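Side-chain contacts in homoprotocatechuate 2,3-dioxygenase (Brevibacterium fuscum, PDB 4Z6M), which catalyses, as an iron(II)-dependent extradiol dioxygenase, the oxygen-dependent ring cleavage of homoprotocatechuate: residues T325-E329 with L330-I334; G107-K110 with G111-D114; I283-N286 with V287-Q291. The protein carries 1 engineered substitution. All blocks are in the same frame, centred on the assembly; numbering follows the deposited sequence.

Contact 1 (T325-E329 with L330-I334)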
loop_
_atom_site.group_PDB
_atom_site.type_symbol
_atom_site.label_atom_id
_atom_site.label_comp_id
_atom_site.label_asym_id
_atom_site.label_seq_id
_atom_site.Cartn_x
_atom_site.Cartn_y
_atom_site.Cartn_z
ATOM N N THR A 325 -23.047 36.432 -2.399
ATOM C CA THR A 325 -23.913 36.874 -3.504
ATOM C C THR A 325 -23.492 36.338 -4.868
ATOM O O THR A 325 -24.328 36.253 -5.782
ATOM C CB THR A 325 -24.002 38.418 -3.537
ATOM O OG1 THR A 325 -22.703 39.000 -3.682
ATOM C CG2 THR A 325 -24.637 38.935 -2.255
ATOM N N ASP A 326 -22.210 36.006 -5.010
ATOM C CA ASP A 326 -21.733 35.295 -6.211
ATOM C C ASP A 326 -22.451 33.944 -6.332
ATOM O O ASP A 326 -23.007 33.415 -5.358
ATOM C CB ASP A 326 -20.227 35.058 -6.168
ATOM C CG ASP A 326 -19.406 36.298 -6.442
ATOM O OD1 ASP A 326 -19.958 37.344 -6.850
ATOM O OD2 ASP A 326 -18.162 36.198 -6.249
ATOM N N ASP A 327 -22.432 33.368 -7.534
ATOM C CA ASP A 327 -23.096 32.094 -7.768
ATOM C C ASP A 327 -22.570 30.977 -6.831
ATOM O O ASP A 327 -21.397 30.976 -6.416
ATOM C CB ASP A 327 -22.919 31.642 -9.227
ATOM C CG ASP A 327 -23.714 32.488 -10.227
ATOM O OD1 ASP A 327 -24.574 33.302 -9.826
ATOM O OD2 ASP A 327 -23.478 32.326 -11.437
ATOM N N SER A 328 -23.478 30.047 -6.535
ATOM C CA SER A 328 -23.242 28.942 -5.615
ATOM C C SER A 328 -22.718 27.749 -6.388
ATOM O O SER A 328 -23.354 27.275 -7.331
ATOM C CB SER A 328 -24.539 28.559 -4.917
ATOM O OG SER A 328 -24.521 27.228 -4.432
ATOM N N GLU A 329 -21.566 27.235 -5.975
ATOM C CA GLU A 329 -21.014 26.034 -6.611
ATOM C C GLU A 329 -22.002 24.860 -6.561
ATOM O O GLU A 329 -22.173 24.145 -7.556
ATOM C CB GLU A 329 -19.683 25.655 -5.971
ATOM C CG GLU A 329 -19.000 24.490 -6.693
ATOM C CD GLU A 329 -17.531 24.313 -6.369
ATOM O OE1 GLU A 329 -16.996 25.037 -5.511
ATOM O OE2 GLU A 329 -16.902 23.420 -6.988
ATOM N N LEU A 330 -22.672 24.660 -5.427
ATOM C CA LEU A 330 -23.697 23.624 -5.336
ATOM C C LEU A 330 -24.754 23.848 -6.426
ATOM O O LEU A 330 -25.079 22.948 -7.206
ATOM C CB LEU A 330 -24.357 23.661 -3.961
ATOM C CG LEU A 330 -25.472 22.620 -3.702
ATOM C CD1 LEU A 330 -25.627 22.372 -2.204
ATOM C CD2 LEU A 330 -26.826 22.992 -4.301
ATOM N N GLU A 331 -25.301 25.065 -6.481
ATOM C CA GLU A 331 -26.411 25.308 -7.396
ATOM C C GLU A 331 -26.018 25.139 -8.865
ATOM O O GLU A 331 -26.781 24.564 -9.643
ATOM C CB GLU A 331 -27.050 26.682 -7.163
ATOM C CG GLU A 331 -27.711 26.802 -5.786
ATOM C CD GLU A 331 -28.961 25.932 -5.597
ATOM O OE1 GLU A 331 -29.459 25.320 -6.575
ATOM O OE2 GLU A 331 -29.467 25.854 -4.449
ATOM N N VAL A 332 -24.833 25.606 -9.238
ATOM C CA VAL A 332 -24.459 25.577 -10.653
ATOM C C VAL A 332 -23.984 24.209 -11.113
ATOM O O VAL A 332 -23.907 23.972 -12.326
ATOM C CB VAL A 332 -23.437 26.670 -11.026
ATOM C CG1 VAL A 332 -23.939 28.044 -10.616
ATOM C CG2 VAL A 332 -22.054 26.409 -10.448
ATOM N N THR A 333 -23.703 23.287 -10.173
ATOM C CA THR A 333 -23.221 21.948 -10.532
ATOM C C THR A 333 -24.201 20.813 -10.275
ATOM O O THR A 333 -24.337 19.927 -11.122
ATOM C CB THR A 333 -21.886 21.624 -9.843
ATOM O OG1 THR A 333 -22.046 21.561 -8.402
ATOM C CG2 THR A 333 -20.829 22.632 -10.214
ATOM N N ILE A 334 -24.842 20.802 -9.099
ATOM C CA ILE A 334 -25.671 19.650 -8.705
ATOM C C ILE A 334 -27.091 20.004 -8.303
ATOM O O ILE A 334 -27.873 19.111 -8.006
ATOM C CB ILE A 334 -25.026 18.796 -7.578
ATOM C CG1 ILE A 334 -24.759 19.614 -6.317
ATOM C CG2 ILE A 334 -23.718 18.188 -8.049
ATOM C CD1 ILE A 334 -24.231 18.772 -5.154
#
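The flat backbone carbonyl of E329 is met from T333, whose OG1 gives a hydrogen bond of 2.7 Å to E329 O from a position tilted 31° out of the carbonyl plane. T333 N also reaches this oxygen, but weakly. The preceding carbonyl, that of S328, is approached nearly end-on instead: V332 N bonds to S328 O at 2.9 Å, while the V332 methyls CG1 and CG2 rest beside the same oxygen, CG1 standing 3.4 Å from S328 O. With chi1 of 65°, T333 places OG1 between its backbone N and carbonyl carbon, which turns the hydroxyl back to the carbonyl four residues earlier, and T333 CG2 lies 3.3 Å from E329 O. The S328 hydroxyl works in the opposite sense, since OG reaches forward to accept from E331 N at 3.1 Å in an almost straight bond (169°). The aliphatic part of E331 closes over it, CG lying 3.5 Å from S328 OG. The extended side chain of E329 takes its carboxylate to R292 and R293, both of which form salt bridges with OE2. L330 packs against helix 302-306 and strand 359-361. Side-chain capping by S328, followed at once by the first backbone bond of the turn, is the classic N-cap of a short helix, here 329-333.

Contact 2 (G107-K110 with G111-D114)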
loop_
_atom_site.group_PDB
_atom_site.type_symbol
_atom_site.label_atom_id
_atom_site.label_comp_id
_atom_site.label_asym_id
_atom_site.label_seq_id
_atom_site.Cartn_x
_atom_site.Cartn_y
_atom_site.Cartn_z
ATOM N N GLY A 107 1.848 33.744 25.311
ATOM C CA GLY A 107 0.965 32.897 24.540
ATOM C C GLY A 107 -0.477 32.893 24.992
ATOM O O GLY A 107 -0.813 33.339 26.096
ATOM N N PHE A 108 -1.330 32.338 24.147
ATOM C CA PHE A 108 -2.762 32.153 24.444
ATOM C C PHE A 108 -3.115 30.747 24.874
ATOM O O PHE A 108 -4.179 30.526 25.451
ATOM C CB PHE A 108 -3.610 32.465 23.193
ATOM C CG PHE A 108 -3.624 33.924 22.789
ATOM C CD1 PHE A 108 -2.576 34.462 22.064
ATOM C CD2 PHE A 108 -4.676 34.760 23.166
ATOM C CE1 PHE A 108 -2.578 35.783 21.674
ATOM C CE2 PHE A 108 -4.681 36.090 22.769
ATOM C CZ PHE A 108 -3.629 36.608 22.039
ATOM N N VAL A 109 -2.271 29.781 24.489
ATOM C CA VAL A 109 -2.459 28.376 24.828
ATOM C C VAL A 109 -1.115 27.836 25.298
ATOM O O VAL A 109 -0.064 28.390 24.969
ATOM C CB VAL A 109 -2.988 27.545 23.622
ATOM C CG1 VAL A 109 -4.311 28.079 23.112
ATOM C CG2 VAL A 109 -1.980 27.509 22.491
ATOM N N LYS A 110 -1.150 26.749 26.056
ATOM C CA LYS A 110 0.077 26.121 26.543
ATOM C C LYS A 110 0.973 25.705 25.371
ATOM O O LYS A 110 0.483 25.281 24.311
ATOM C CB LYS A 110 -0.268 24.909 27.393
ATOM C CG LYS A 110 -0.858 25.275 28.728
ATOM C CD LYS A 110 -1.141 24.035 29.562
ATOM C CE LYS A 110 -1.618 24.384 30.968
ATOM N NZ LYS A 110 -2.750 25.361 30.981
ATOM N N GLY A 111 2.287 25.841 25.554
ATOM C CA GLY A 111 3.246 25.359 24.565
ATOM C C GLY A 111 3.495 26.310 23.420
ATOM O O GLY A 111 4.263 25.980 22.521
ATOM N N ILE A 112 2.850 27.488 23.452
ATOM C CA ILE A 112 3.163 28.592 22.568
ATOM C C ILE A 112 3.608 29.784 23.392
ATOM O O ILE A 112 3.013 30.071 24.435
ATOM C CB ILE A 112 1.944 28.983 21.714
ATOM C CG1 ILE A 112 1.370 27.761 20.992
ATOM C CG2 ILE A 112 2.330 30.095 20.748
ATOM C CD1 ILE A 112 2.206 27.287 19.822
ATOM N N GLY A 113 4.670 30.430 22.919
ATOM C CA GLY A 113 5.220 31.637 23.513
ATOM C C GLY A 113 4.604 32.894 22.910
ATOM O O GLY A 113 3.406 32.937 22.657
ATOM N N ASP A 114 5.437 33.905 22.671
ATOM C CA ASP A 114 4.981 35.207 22.200
ATOM C C ASP A 114 4.109 35.015 20.954
ATOM O O ASP A 114 4.527 34.399 19.975
ATOM C CB ASP A 114 6.213 36.080 21.942
ATOM C CG ASP A 114 5.882 37.431 21.364
ATOM O OD1 ASP A 114 4.883 38.031 21.795
ATOM O OD2 ASP A 114 6.646 37.894 20.470
#
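V109 O is the acceptor that closes this turn, receiving I112 N in a weak hydrogen bond of 3.4 Å, with an angle of 156° at the hydrogen. On the side-chain level the same two residues lie side by side and point the same way, V109 CG2 meeting I112 CG1 at 3.7 Å; chi1 of -53° sets I112 CG1 anti to its carbonyl carbon, on the side where V109 CG2 stands. This small apolar pair faces into the protein, where both residues meet Y20 of strand 15-25 and H62. K110 lies at the outer corner; its backbone N is held by Y52, and G111 follows with positive phi. Farther from the corner the two arms draw together without side chains: G107 CA makes a CA-H...O contact of 3.5 Å with I112 O and sits 3.1 Å from G113 O, a close approach of bare backbone. At the end next to strand 115-119, D114 pairs its carboxylate with R103, and its backbone N bonds to E131. The bond from the fourth residue to the first, with glycine in third place, is characteristic of a type II beta turn, V109 to I112, in the loop that joins strands 101-104 and 115-119.

Contact 3 (I283-N286 with V287-Q291)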
loop_
_atom_site.group_PDB
_atom_site.type_symbol
_atom_site.label_atom_id
_atom_site.label_comp_id
_atom_site.label_asym_id
_atom_site.label_seq_id
_atom_site.Cartn_x
_atom_site.Cartn_y
_atom_site.Cartn_z
ATOM N N ILE A 283 -2.991 26.110 -11.781
ATOM C CA ILE A 283 -3.988 25.325 -12.502
ATOM C C ILE A 283 -5.379 25.896 -12.196
ATOM O O ILE A 283 -5.744 26.020 -11.040
ATOM C CB ILE A 283 -3.953 23.847 -12.073
ATOM C CG1 ILE A 283 -2.538 23.242 -12.225
ATOM C CG2 ILE A 283 -4.961 23.051 -12.889
ATOM C CD1 ILE A 283 -2.343 21.873 -11.595
ATOM N N THR A 284 -6.150 26.218 -13.226
ATOM C CA THR A 284 -7.531 26.663 -13.080
ATOM C C THR A 284 -8.469 25.618 -13.665
ATOM O O THR A 284 -8.298 25.184 -14.810
ATOM C CB THR A 284 -7.771 27.982 -13.808
ATOM O OG1 THR A 284 -6.938 29.011 -13.234
ATOM C CG2 THR A 284 -9.240 28.417 -13.697
ATOM N N TRP A 285 -9.424 25.174 -12.862
ATOM C CA TRP A 285 -10.457 24.233 -13.294
ATOM C C TRP A 285 -11.763 24.959 -13.526
ATOM O O TRP A 285 -12.075 25.919 -12.811
ATOM C CB TRP A 285 -10.696 23.194 -12.218
ATOM C CG TRP A 285 -9.505 22.355 -11.862
ATOM C CD1 TRP A 285 -8.395 22.757 -11.175
ATOM C CD2 TRP A 285 -9.283 20.971 -12.194
ATOM N NE1 TRP A 285 -7.509 21.707 -11.018
ATOM C CE2 TRP A 285 -8.026 20.604 -11.641
ATOM C CE3 TRP A 285 -10.031 19.999 -12.870
ATOM C CZ2 TRP A 285 -7.510 19.323 -11.754
ATOM C CZ3 TRP A 285 -9.494 18.711 -12.982
ATOM C CH2 TRP A 285 -8.263 18.402 -12.407
ATOM N N ASN A 286 -12.558 24.463 -14.470
ATOM C CA ASN A 286 -13.916 24.975 -14.639
ATOM C C ASN A 286 -14.825 24.361 -13.594
ATOM O O ASN A 286 -14.752 23.155 -13.333
ATOM C CB ASN A 286 -14.438 24.637 -16.025
ATOM C CG ASN A 286 -15.735 25.341 -16.327
ATOM O OD1 ASN A 286 -16.814 24.785 -16.108
ATOM N ND2 ASN A 286 -15.644 26.556 -16.852
ATOM N N VAL A 287 -15.718 25.164 -13.027
ATOM C CA VAL A 287 -16.614 24.681 -11.980
ATOM C C VAL A 287 -17.510 23.528 -12.426
ATOM O O VAL A 287 -17.991 22.765 -11.602
ATOM C CB VAL A 287 -17.467 25.863 -11.418
ATOM C CG1 VAL A 287 -18.544 26.293 -12.409
ATOM C CG2 VAL A 287 -18.030 25.552 -10.043
ATOM N N HIS A 288 -17.790 23.441 -13.733
ATOM C CA HIS A 288 -18.663 22.399 -14.251
ATOM C C HIS A 288 -17.925 21.115 -14.602
ATOM O O HIS A 288 -18.561 20.139 -14.994
ATOM C CB HIS A 288 -19.450 22.882 -15.460
ATOM C CG HIS A 288 -20.233 24.123 -15.192
ATOM N ND1 HIS A 288 -21.470 24.119 -14.589
ATOM C CD2 HIS A 288 -19.925 25.423 -15.428
ATOM C CE1 HIS A 288 -21.892 25.368 -14.468
ATOM N NE2 HIS A 288 -20.975 26.177 -14.954
ATOM N N ASP A 289 -16.609 21.075 -14.407
ATOM C CA ASP A 289 -15.815 19.865 -14.690
ATOM C C ASP A 289 -16.006 18.874 -13.539
ATOM O O ASP A 289 -15.586 19.140 -12.405
ATOM C CB ASP A 289 -14.349 20.291 -14.815
ATOM C CG ASP A 289 -13.406 19.147 -15.165
ATOM O OD1 ASP A 289 -13.753 17.980 -14.904
ATOM O OD2 ASP A 289 -12.311 19.453 -15.670
ATOM N N ASN A 290 -16.694 17.774 -13.812
ATOM C CA ASN A 290 -17.031 16.811 -12.789
ATOM C C ASN A 290 -15.850 15.997 -12.293
ATOM O O ASN A 290 -16.051 15.181 -11.420
ATOM C CB ASN A 290 -18.120 15.859 -13.294
ATOM C CG ASN A 290 -18.746 15.047 -12.180
ATOM O OD1 ASN A 290 -19.242 15.593 -11.187
ATOM N ND2 ASN A 290 -18.731 13.725 -12.337
ATOM N N GLN A 291 -14.639 16.244 -12.788
ATOM C CA GLN A 291 -13.433 15.650 -12.207
ATOM C C GLN A 291 -12.613 16.603 -11.336
ATOM O O GLN A 291 -11.544 16.226 -10.854
ATOM C CB GLN A 291 -12.544 15.010 -13.291
ATOM C CG GLN A 291 -13.238 13.897 -14.057
ATOM C CD GLN A 291 -12.375 13.069 -15.019
ATOM O OE1 GLN A 291 -12.897 12.210 -15.720
ATOM N NE2 GLN A 291 -11.096 13.348 -15.097
HETATM O O HOH W 1 -11.584 22.097 -15.848
#
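With CG anti to the backbone N in both, N286 (chi1 -170°) leans its amide forward along the chain and D289 (chi1 -178°) carries its carboxylate back beside W285. N286 OD1 accepts a hydrogen bond from H288 N at 2.9 Å, the donor above its carbonyl plane, and H288 CD2 at the imidazole edge lies 3.2 Å from N286 OD1; amide and imidazole planes stand 32° apart. V287 CG1 lies over one face of the imidazole, toward its rim, and H288 ND1 hydrogen-bonds to F339 O. D289 N closes the turn, giving to N286 O at 3.0 Å. In the buried carboxylate, D289 OD2 lies at the edge of the W285 indole, 3.7 Å from CE3, and takes a 2.7 Å bond from a water that accepts from N286 N. D289 OD1 accepts from Q291 N at 2.9 Å on its anti side, tilted from the carboxylate plane, and forms a salt bridge with R236 of the second subunit, whose S238 bonds to Q291. W285 NE1 hydrogen-bonds to E179. This type I turn from N286 to D289, overlapping at D289 with an Asx turn, leads out of strand 283-286, an edge strand within this chain, into a loop that meets the second subunit.

In the fold
Contacts 1 and 3 are neighbours, with centres about 13 Å apart: T333 CG2 comes within 3.2 Å of V287 O, and the turn that follows strand 283-286 packs on helix 329-333. Contact 2 lies about 40 Å from both between centres, on the opposite side of the chain's centre, in a loop of the other sheet. Contact 1 buries E329 and T333 but exposes E331; contact 2 buries V109 and I112 but exposes K110; no touching residue of contact 3 is exposed. Contact 1 caps a helix start with a serine hydroxyl and returns a threonine hydroxyl to a carbonyl, contact 2 relies on glycines and an apolar pair, and contact 3 adds a water and a carboxylate reaching another subunit.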